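PDB 3D7N: flavodoxin, WrbA-like protein from Agrobacterium tumefaciens, which probably binds FMN and, like other WrbA-type flavoproteins, probably passes electrons from NAD(P)H to quinones. Local coordinates for residues Asn8-His14 against Ala33-Asp39; Ile38-Leu44 against Trp71-Phe76; Gly96-Ser102 against Ala151-Ser156. All coordinates share one frame; numbering follows the deposited sequence.

Interaction 1 (Asn8-His14 against Ala33-Asp39)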
# COMPACT_ATOMS: atom_id res chain seq x y z
N ASN A 8 -0.56 -20.71 -22.85
CA ASN A 8 -1.05 -19.53 -23.53
C ASN A 8 -1.06 -18.38 -22.53
O ASN A 8 -1.78 -18.40 -21.56
CB ASN A 8 -2.46 -19.78 -24.13
CG ASN A 8 -3.13 -18.49 -24.68
OD1 ASN A 8 -2.46 -17.66 -25.35
ND2 ASN A 8 -4.45 -18.31 -24.40
N THR A 9 -0.21 -17.40 -22.77
CA THR A 9 -0.07 -16.20 -21.97
C THR A 9 -0.62 -15.03 -22.77
O THR A 9 -0.40 -14.94 -23.95
CB THR A 9 1.38 -15.95 -21.59
OG1 THR A 9 1.86 -17.12 -20.93
CG2 THR A 9 1.54 -14.70 -20.62
N VAL A 10 -1.37 -14.16 -22.12
CA VAL A 10 -1.84 -12.94 -22.76
C VAL A 10 -1.27 -11.74 -22.04
O VAL A 10 -1.30 -11.68 -20.81
CB VAL A 10 -3.39 -12.87 -22.71
CG1 VAL A 10 -3.89 -11.44 -22.95
CG2 VAL A 10 -3.99 -13.87 -23.73
N VAL A 11 -0.70 -10.80 -22.79
CA VAL A 11 -0.32 -9.51 -22.23
C VAL A 11 -1.44 -8.51 -22.60
O VAL A 11 -1.71 -8.28 -23.82
CB VAL A 11 1.05 -9.05 -22.74
CG1 VAL A 11 1.29 -7.61 -22.34
CG2 VAL A 11 2.15 -9.98 -22.24
N VAL A 12 -2.11 -7.98 -21.56
CA VAL A 12 -3.20 -6.99 -21.72
C VAL A 12 -2.69 -5.70 -21.08
O VAL A 12 -2.27 -5.70 -19.91
CB VAL A 12 -4.55 -7.48 -21.09
CG1 VAL A 12 -4.42 -7.70 -19.55
CG2 VAL A 12 -5.69 -6.51 -21.43
N TYR A 13 -2.65 -4.62 -21.85
CA TYR A 13 -1.92 -3.43 -21.40
C TYR A 13 -2.53 -2.15 -21.92
O TYR A 13 -3.16 -2.11 -22.99
CB TYR A 13 -0.45 -3.50 -21.89
CG TYR A 13 -0.33 -3.31 -23.39
CD1 TYR A 13 -0.01 -2.07 -23.94
CD2 TYR A 13 -0.61 -4.36 -24.27
CE1 TYR A 13 0.02 -1.87 -25.35
CE2 TYR A 13 -0.55 -4.17 -25.69
CZ TYR A 13 -0.23 -2.93 -26.20
OH TYR A 13 -0.19 -2.73 -27.57
N HIS A 14 -2.27 -1.08 -21.19
CA HIS A 14 -2.54 0.27 -21.69
C HIS A 14 -1.20 1.01 -21.85
O HIS A 14 -0.33 0.89 -21.00
CB HIS A 14 -3.51 1.03 -20.74
CG HIS A 14 -3.67 2.46 -21.12
ND1 HIS A 14 -3.10 3.49 -20.40
CD2 HIS A 14 -4.27 3.04 -22.19
CE1 HIS A 14 -3.36 4.64 -21.00
NE2 HIS A 14 -4.06 4.40 -22.09
N ALA A 33 3.78 -14.41 -25.81
CA ALA A 33 2.38 -14.10 -25.52
C ALA A 33 1.73 -13.44 -26.70
O ALA A 33 2.41 -12.96 -27.60
CB ALA A 33 2.31 -13.17 -24.34
N THR A 34 0.40 -13.41 -26.71
CA THR A 34 -0.31 -12.50 -27.59
C THR A 34 -0.54 -11.18 -26.81
O THR A 34 -0.53 -11.15 -25.57
CB THR A 34 -1.62 -13.11 -28.15
OG1 THR A 34 -2.46 -13.52 -27.08
CG2 THR A 34 -1.30 -14.32 -28.99
N LEU A 35 -0.66 -10.10 -27.57
CA LEU A 35 -0.75 -8.76 -27.05
C LEU A 35 -2.16 -8.25 -27.28
O LEU A 35 -2.73 -8.44 -28.38
CB LEU A 35 0.22 -7.84 -27.77
CG LEU A 35 1.67 -7.79 -27.30
CD1 LEU A 35 2.49 -7.12 -28.40
CD2 LEU A 35 1.74 -7.05 -26.03
N HIS A 36 -2.72 -7.61 -26.26
CA HIS A 36 -4.03 -6.99 -26.37
C HIS A 36 -4.03 -5.63 -25.70
O HIS A 36 -3.64 -5.52 -24.55
CB HIS A 36 -5.09 -7.91 -25.79
CG HIS A 36 -5.45 -9.04 -26.70
ND1 HIS A 36 -6.32 -8.89 -27.76
CD2 HIS A 36 -5.04 -10.33 -26.72
CE1 HIS A 36 -6.44 -10.05 -28.40
NE2 HIS A 36 -5.67 -10.94 -27.79
N ALA A 37 -4.46 -4.61 -26.43
CA ALA A 37 -4.27 -3.23 -26.02
C ALA A 37 -5.58 -2.69 -25.53
O ALA A 37 -6.55 -2.76 -26.27
CB ALA A 37 -3.76 -2.40 -27.19
N ILE A 38 -5.62 -2.17 -24.30
CA ILE A 38 -6.75 -1.34 -23.83
C ILE A 38 -6.59 -0.01 -24.55
O ILE A 38 -5.50 0.56 -24.52
CB ILE A 38 -6.65 -1.08 -22.32
CG1 ILE A 38 -6.71 -2.41 -21.54
CG2 ILE A 38 -7.70 -0.07 -21.84
CD1 ILE A 38 -5.92 -2.41 -20.19
N ASP A 39 -7.63 0.45 -25.23
CA ASP A 39 -7.50 1.68 -26.02
C ASP A 39 -7.50 2.95 -25.16
O ASP A 39 -7.61 2.88 -23.93
CB ASP A 39 -8.52 1.71 -27.17
CG ASP A 39 -9.96 1.83 -26.69
OD1 ASP A 39 -10.18 2.33 -25.55
OD2 ASP A 39 -10.87 1.45 -27.48
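Thr-9 O, Val-11 O and Tyr-13 O accept from Thr-34 N, His-36 N and Ile-38 N, while Val-11 N and Tyr-13 N give to Thr-34 O and His-36 O. This alternation is the signature of parallel pairing, and the axes of strands 9-13 and 34-37 run 4.8 Å apart. Four of the five bonds span 2.7 to 3.0 Å; only the first, Thr-34 N to Thr-9 O, is longer, at 3.3 Å. CA-H...O contacts fill the gaps between the bonds; in one, Val-12 CA sits 3.2 Å from His-36 O.

Apolar contacts divide between the two faces of the sheet. On one, Val-11 and Leu-35 lie side by side, and Leu-35 CD2 bridges Val-11 CG1 (3.8 Å) and Tyr-13 CE2 (3.7 Å). Val-11 CG2 leans instead on Ala-33 CB. The other face carries Val-10, Val-12, Thr-34 and His-36, with Val-10 CG1 near the CD2 of His-36; here Val-10 and Val-12 meet helix 46-54.

The aromatic contact belongs to Tyr-13. Its chi1 of 70° sets the ring between backbone N and carbonyl carbon and swings it toward the neighbouring strand, where Ala-37 CA lies over one face, offset toward the rim, in a CH-pi contact 4.2 Å from the ring centroid. Farther along, the His-14 ring edge, at CD2, meets Ile-38 O.

With helix 19-31 as the connection, the pair forms the opening beta-alpha-beta crossover of a flavodoxin-like fold, in which 9-13 is an inner strand, flanked also by 57-65, and the loop following it typically receives the FMN phosphate.

Interaction 2 (Ile38-Leu44 against Trp71-Phe76)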
# COMPACT_ATOMS: atom_id res chain seq x y z
N ILE A 38 -5.62 -2.17 -24.30
CA ILE A 38 -6.75 -1.34 -23.83
C ILE A 38 -6.59 -0.01 -24.55
O ILE A 38 -5.50 0.56 -24.52
CB ILE A 38 -6.65 -1.08 -22.32
CG1 ILE A 38 -6.71 -2.41 -21.54
CG2 ILE A 38 -7.70 -0.07 -21.84
CD1 ILE A 38 -5.92 -2.41 -20.19
N ASP A 39 -7.63 0.45 -25.23
CA ASP A 39 -7.50 1.68 -26.02
C ASP A 39 -7.50 2.95 -25.16
O ASP A 39 -7.61 2.88 -23.93
CB ASP A 39 -8.52 1.71 -27.17
CG ASP A 39 -9.96 1.83 -26.69
OD1 ASP A 39 -10.18 2.33 -25.55
OD2 ASP A 39 -10.87 1.45 -27.48
N ALA A 40 -7.36 4.10 -25.81
CA ALA A 40 -7.22 5.38 -25.12
C ALA A 40 -8.42 5.74 -24.28
O ALA A 40 -8.33 6.64 -23.43
CB ALA A 40 -6.97 6.51 -26.13
N GLU A 41 -9.54 5.05 -24.51
CA GLU A 41 -10.77 5.24 -23.75
C GLU A 41 -11.05 4.17 -22.68
O GLU A 41 -12.12 4.16 -22.08
CB GLU A 41 -11.93 5.32 -24.76
CG GLU A 41 -12.12 6.71 -25.34
CD GLU A 41 -12.58 6.69 -26.79
OE1 GLU A 41 -11.71 6.54 -27.68
OE2 GLU A 41 -13.79 6.86 -27.06
N GLY A 42 -10.09 3.27 -22.43
CA GLY A 42 -10.23 2.20 -21.42
C GLY A 42 -11.09 1.03 -21.87
O GLY A 42 -11.77 0.38 -21.07
N ASN A 43 -11.07 0.76 -23.16
CA ASN A 43 -11.89 -0.27 -23.75
C ASN A 43 -11.00 -1.37 -24.33
O ASN A 43 -9.92 -1.09 -24.86
CB ASN A 43 -12.78 0.31 -24.84
CG ASN A 43 -13.90 1.17 -24.30
OD1 ASN A 43 -14.27 2.17 -24.93
ND2 ASN A 43 -14.49 0.77 -23.18
N LEU A 44 -11.44 -2.61 -24.17
CA LEU A 44 -10.76 -3.75 -24.73
C LEU A 44 -11.76 -4.42 -25.70
O LEU A 44 -12.96 -4.48 -25.44
CB LEU A 44 -10.33 -4.70 -23.61
CG LEU A 44 -9.46 -5.89 -24.00
CD1 LEU A 44 -8.14 -5.40 -24.58
CD2 LEU A 44 -9.23 -6.80 -22.79
N TRP A 71 -6.06 5.77 -15.57
CA TRP A 71 -7.48 5.60 -15.53
C TRP A 71 -7.99 4.59 -16.56
O TRP A 71 -8.93 3.87 -16.29
CB TRP A 71 -8.22 6.92 -15.67
CG TRP A 71 -8.26 7.56 -17.04
CD1 TRP A 71 -7.46 8.58 -17.48
CD2 TRP A 71 -9.17 7.26 -18.09
NE1 TRP A 71 -7.82 8.92 -18.75
CE2 TRP A 71 -8.86 8.13 -19.16
CE3 TRP A 71 -10.23 6.34 -18.25
CZ2 TRP A 71 -9.58 8.12 -20.38
CZ3 TRP A 71 -10.91 6.31 -19.46
CH2 TRP A 71 -10.60 7.21 -20.50
N GLN A 72 -7.34 4.53 -17.71
CA GLN A 72 -7.71 3.59 -18.75
C GLN A 72 -7.50 2.17 -18.28
O GLN A 72 -8.35 1.33 -18.48
CB GLN A 72 -6.90 3.85 -20.03
CG GLN A 72 -7.29 5.12 -20.81
CD GLN A 72 -6.38 6.31 -20.48
OE1 GLN A 72 -5.76 6.38 -19.42
NE2 GLN A 72 -6.35 7.26 -21.39
N PHE A 73 -6.36 1.87 -17.65
CA PHE A 73 -6.20 0.54 -17.03
C PHE A 73 -7.26 0.21 -15.97
O PHE A 73 -7.80 -0.87 -15.97
CB PHE A 73 -4.82 0.28 -16.44
CG PHE A 73 -4.64 -1.14 -16.01
CD1 PHE A 73 -4.25 -2.10 -16.90
CD2 PHE A 73 -4.96 -1.53 -14.73
CE1 PHE A 73 -4.13 -3.38 -16.52
CE2 PHE A 73 -4.83 -2.84 -14.36
CZ PHE A 73 -4.42 -3.74 -15.24
N LYS A 74 -7.57 1.15 -15.08
CA LYS A 74 -8.54 0.91 -13.99
C LYS A 74 -9.95 0.71 -14.56
O LYS A 74 -10.67 -0.18 -14.15
CB LYS A 74 -8.46 2.06 -12.97
CG LYS A 74 -9.29 1.89 -11.73
CD LYS A 74 -8.95 0.59 -10.98
CE LYS A 74 -9.59 0.51 -9.62
NZ LYS A 74 -11.08 0.73 -9.66
N LYS A 75 -10.32 1.47 -15.59
CA LYS A 75 -11.58 1.22 -16.32
C LYS A 75 -11.69 -0.20 -16.87
O LYS A 75 -12.76 -0.81 -16.89
CB LYS A 75 -11.74 2.20 -17.48
CG LYS A 75 -13.08 2.05 -18.23
CD LYS A 75 -13.40 3.28 -19.04
CE LYS A 75 -14.82 3.29 -19.57
NZ LYS A 75 -14.90 2.76 -20.94
N PHE A 76 -10.58 -0.72 -17.36
CA PHE A 76 -10.54 -2.11 -17.77
C PHE A 76 -10.65 -3.05 -16.57
O PHE A 76 -11.36 -4.08 -16.66
CB PHE A 76 -9.27 -2.42 -18.56
CG PHE A 76 -8.82 -3.82 -18.42
CD1 PHE A 76 -9.38 -4.82 -19.23
CD2 PHE A 76 -7.85 -4.16 -17.48
CE1 PHE A 76 -8.98 -6.16 -19.09
CE2 PHE A 76 -7.43 -5.49 -17.34
CZ PHE A 76 -8.02 -6.50 -18.12
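Trp-71 brings its six-membered ring up to the turn carbonyls, CZ2 3.6 Å from Ala-40 O and CZ3 equally near Glu-41 O; one face of the indole carries Gln-72 CD, and Lys-75 CD lies at an edge. Phe-73 has Phe-76 CD2 over one face, while Phe-76 holds Phe-73 O at its edge. Ile-38 CD1 meets both phenyl groups, 3.7 Å from Phe-73 CD1 and as close to Phe-76 CG. Leu-44 runs alongside Phe-76, its CD2 3.8 Å from CE1.

Polar contacts fasten the turn to the helix. Gln-72 bends at chi2 (97°) and sends NE2 2.9 Å to Ala-40 O, which lies in the amide plane, although the donor stands 32° off the carbonyl plane. Lys-75 NZ adds a weak bond to Glu-41 O. The type I turn from Asp-39 to Gly-42 is braced by Asp-39 OD1, which accepts from Glu-41 N, making an Asx turn, and from Asn-43 N on the opposite face of the carboxylate. Gly-42, at positive phi, brings its CA within 3.6 Å of Gln-72 O.

The loop from strand 34-37 to helix 46-54 thus lies against the first turns of helix 71-79. Phe-73 continues inward to helix 104-120, Phe-76 meets Trp-49 and Phe-60, and Trp-71 makes a cation-pi contact with Lys-75 of the second subunit.

Interaction 3 (Gly96-Ser102 against Ala151-Ser156)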
# COMPACT_ATOMS: atom_id res chain seq x y z
N GLY A 96 2.60 -8.66 -13.71
CA GLY A 96 2.35 -7.28 -14.08
C GLY A 96 3.61 -6.54 -14.43
O GLY A 96 4.72 -7.03 -14.19
N PHE A 97 3.43 -5.36 -14.99
CA PHE A 97 4.51 -4.44 -15.15
C PHE A 97 4.05 -3.01 -15.26
O PHE A 97 2.91 -2.73 -15.59
CB PHE A 97 5.36 -4.81 -16.38
CG PHE A 97 4.57 -4.93 -17.65
CD1 PHE A 97 4.52 -3.89 -18.54
CD2 PHE A 97 3.88 -6.10 -17.94
CE1 PHE A 97 3.77 -4.00 -19.70
CE2 PHE A 97 3.13 -6.20 -19.07
CZ PHE A 97 3.09 -5.15 -19.96
N THR A 98 4.97 -2.10 -15.01
CA THR A 98 4.68 -0.69 -15.08
C THR A 98 5.93 0.08 -15.47
O THR A 98 7.03 -0.43 -15.42
CB THR A 98 4.02 -0.14 -13.75
OG1 THR A 98 3.39 1.13 -14.04
CG2 THR A 98 5.05 0.03 -12.58
N ASN A 99 5.74 1.33 -15.85
CA ASN A 99 6.85 2.19 -16.25
C ASN A 99 6.48 3.67 -16.20
O ASN A 99 5.44 4.08 -16.73
CB ASN A 99 7.34 1.82 -17.65
CG ASN A 99 6.39 2.27 -18.74
OD1 ASN A 99 6.60 3.30 -19.38
ND2 ASN A 99 5.33 1.50 -18.96
N SER A 100 7.25 4.50 -15.55
CA SER A 100 6.90 5.90 -15.59
C SER A 100 8.11 6.75 -15.85
O SER A 100 9.19 6.25 -16.05
CB SER A 100 6.24 6.33 -14.29
OG SER A 100 7.20 6.66 -13.33
N ALA A 101 7.91 8.05 -15.80
CA ALA A 101 8.96 8.98 -16.05
C ALA A 101 9.75 9.33 -14.81
O ALA A 101 10.62 10.17 -14.87
CB ALA A 101 8.37 10.21 -16.63
N SER A 102 9.46 8.71 -13.68
CA SER A 102 10.09 9.15 -12.45
C SER A 102 10.40 8.08 -11.42
O SER A 102 10.95 7.04 -11.73
CB SER A 102 9.24 10.23 -11.81
OG SER A 102 8.23 10.65 -12.70
N ALA A 151 7.53 -7.38 -9.48
CA ALA A 151 7.24 -7.36 -10.89
C ALA A 151 8.18 -6.29 -11.49
O ALA A 151 8.74 -5.50 -10.77
CB ALA A 151 5.78 -6.98 -11.13
N PRO A 152 8.34 -6.24 -12.79
CA PRO A 152 9.24 -5.28 -13.36
C PRO A 152 8.69 -3.88 -13.33
O PRO A 152 7.54 -3.68 -13.56
CB PRO A 152 9.39 -5.76 -14.79
CG PRO A 152 8.49 -6.81 -14.95
CD PRO A 152 8.15 -7.37 -13.68
N MSE A 153 9.54 -2.93 -13.01
CA MSE A 153 9.22 -1.53 -13.14
C MSE A 153 10.37 -0.87 -13.87
O MSE A 153 11.48 -1.34 -13.84
CB MSE A 153 8.95 -0.89 -11.80
CG MSE A 153 9.99 -1.11 -10.79
SE MSE A 153 9.71 -0.12 -9.19
CE MSE A 153 8.49 -1.27 -8.35
N ALA A 154 10.08 0.20 -14.57
CA ALA A 154 11.06 0.80 -15.45
C ALA A 154 10.93 2.30 -15.59
O ALA A 154 9.89 2.88 -15.41
CB ALA A 154 10.97 0.16 -16.78
N GLN A 155 12.05 2.91 -15.94
CA GLN A 155 12.20 4.35 -16.20
C GLN A 155 11.73 4.73 -17.63
O GLN A 155 11.92 3.95 -18.59
CB GLN A 155 13.70 4.71 -16.03
CG GLN A 155 14.08 6.18 -16.35
CD GLN A 155 13.23 7.20 -15.58
OE1 GLN A 155 12.49 6.84 -14.63
NE2 GLN A 155 13.33 8.48 -16.00
N SER A 156 11.14 5.92 -17.76
CA SER A 156 10.81 6.53 -19.08
C SER A 156 11.28 8.00 -19.15
O SER A 156 12.43 8.32 -19.50
CB SER A 156 9.29 6.47 -19.33
OG SER A 156 8.79 5.14 -19.33
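Ala-151 rests its methyl carbon CB 3.2 Å from Gly-96 O, ahead of any backbone pairing. Pro-152 follows with CD near the same oxygen and CG 4.0 Å from Phe-97 CB, while its carbonyl accepts a weak bond from Thr-98 N. Selenomethionine Met-153 lies beside Thr-98, CB against CG2, and its chain then leads away toward helix 104-120. Ala-154 uses both its backbone groups: N reaches Thr-98 O only weakly, at a bent 124°, while O accepts from Ser-100 N at 3.1 Å. Gln-155, bent at chi2 (53°), reaches forward, and NE2 makes a weak 3.4 Å bond to Ala-101 O. Ser-156 closes the run: its N meets Ser-100 O at 2.6 Å in a bent, weak bond of doubtful detail; its OG stands 2.9 Å from Asn-99 OD1 in a weak, unsettled pairing, with His-19 ND1 a further weak partner.

Lys-107 reaches Ser-100 OG, Ser-102 O and, weakly, Ala-154 O, tying both segments to helix 104-120. Apart from the Ser-100 N to Ala-154 O bond, the backbone pairing is weak and few apolar side chains meet, which suggests that strand 153-155 joins strand 93-100 more loosely than a regular parallel neighbour would.

How the interactions relate
From the N terminus, interaction 1 comes first, closing the loop through helix 19-31 and setting the opening strand beside its neighbour. The same chain runs straight on into interaction 2, which shares Ile-38 and Asp-39 and closes a longer loop through helix 46-54 and strand 57-65 onto helix 71-79; Val-12 packs on both Leu-44 and Phe-76 where the two meet. Interaction 3 follows, spanning helix 104-120, strand 124-126 and an unmodelled part to pair strands 93-100 and 153-155. All three are in series, none crossing another. Interactions 1 and 3 lie in one sheet, their centres about 17 Å apart, and touch through Val-11 and Phe-97; interactions 2 and 3 stay apart.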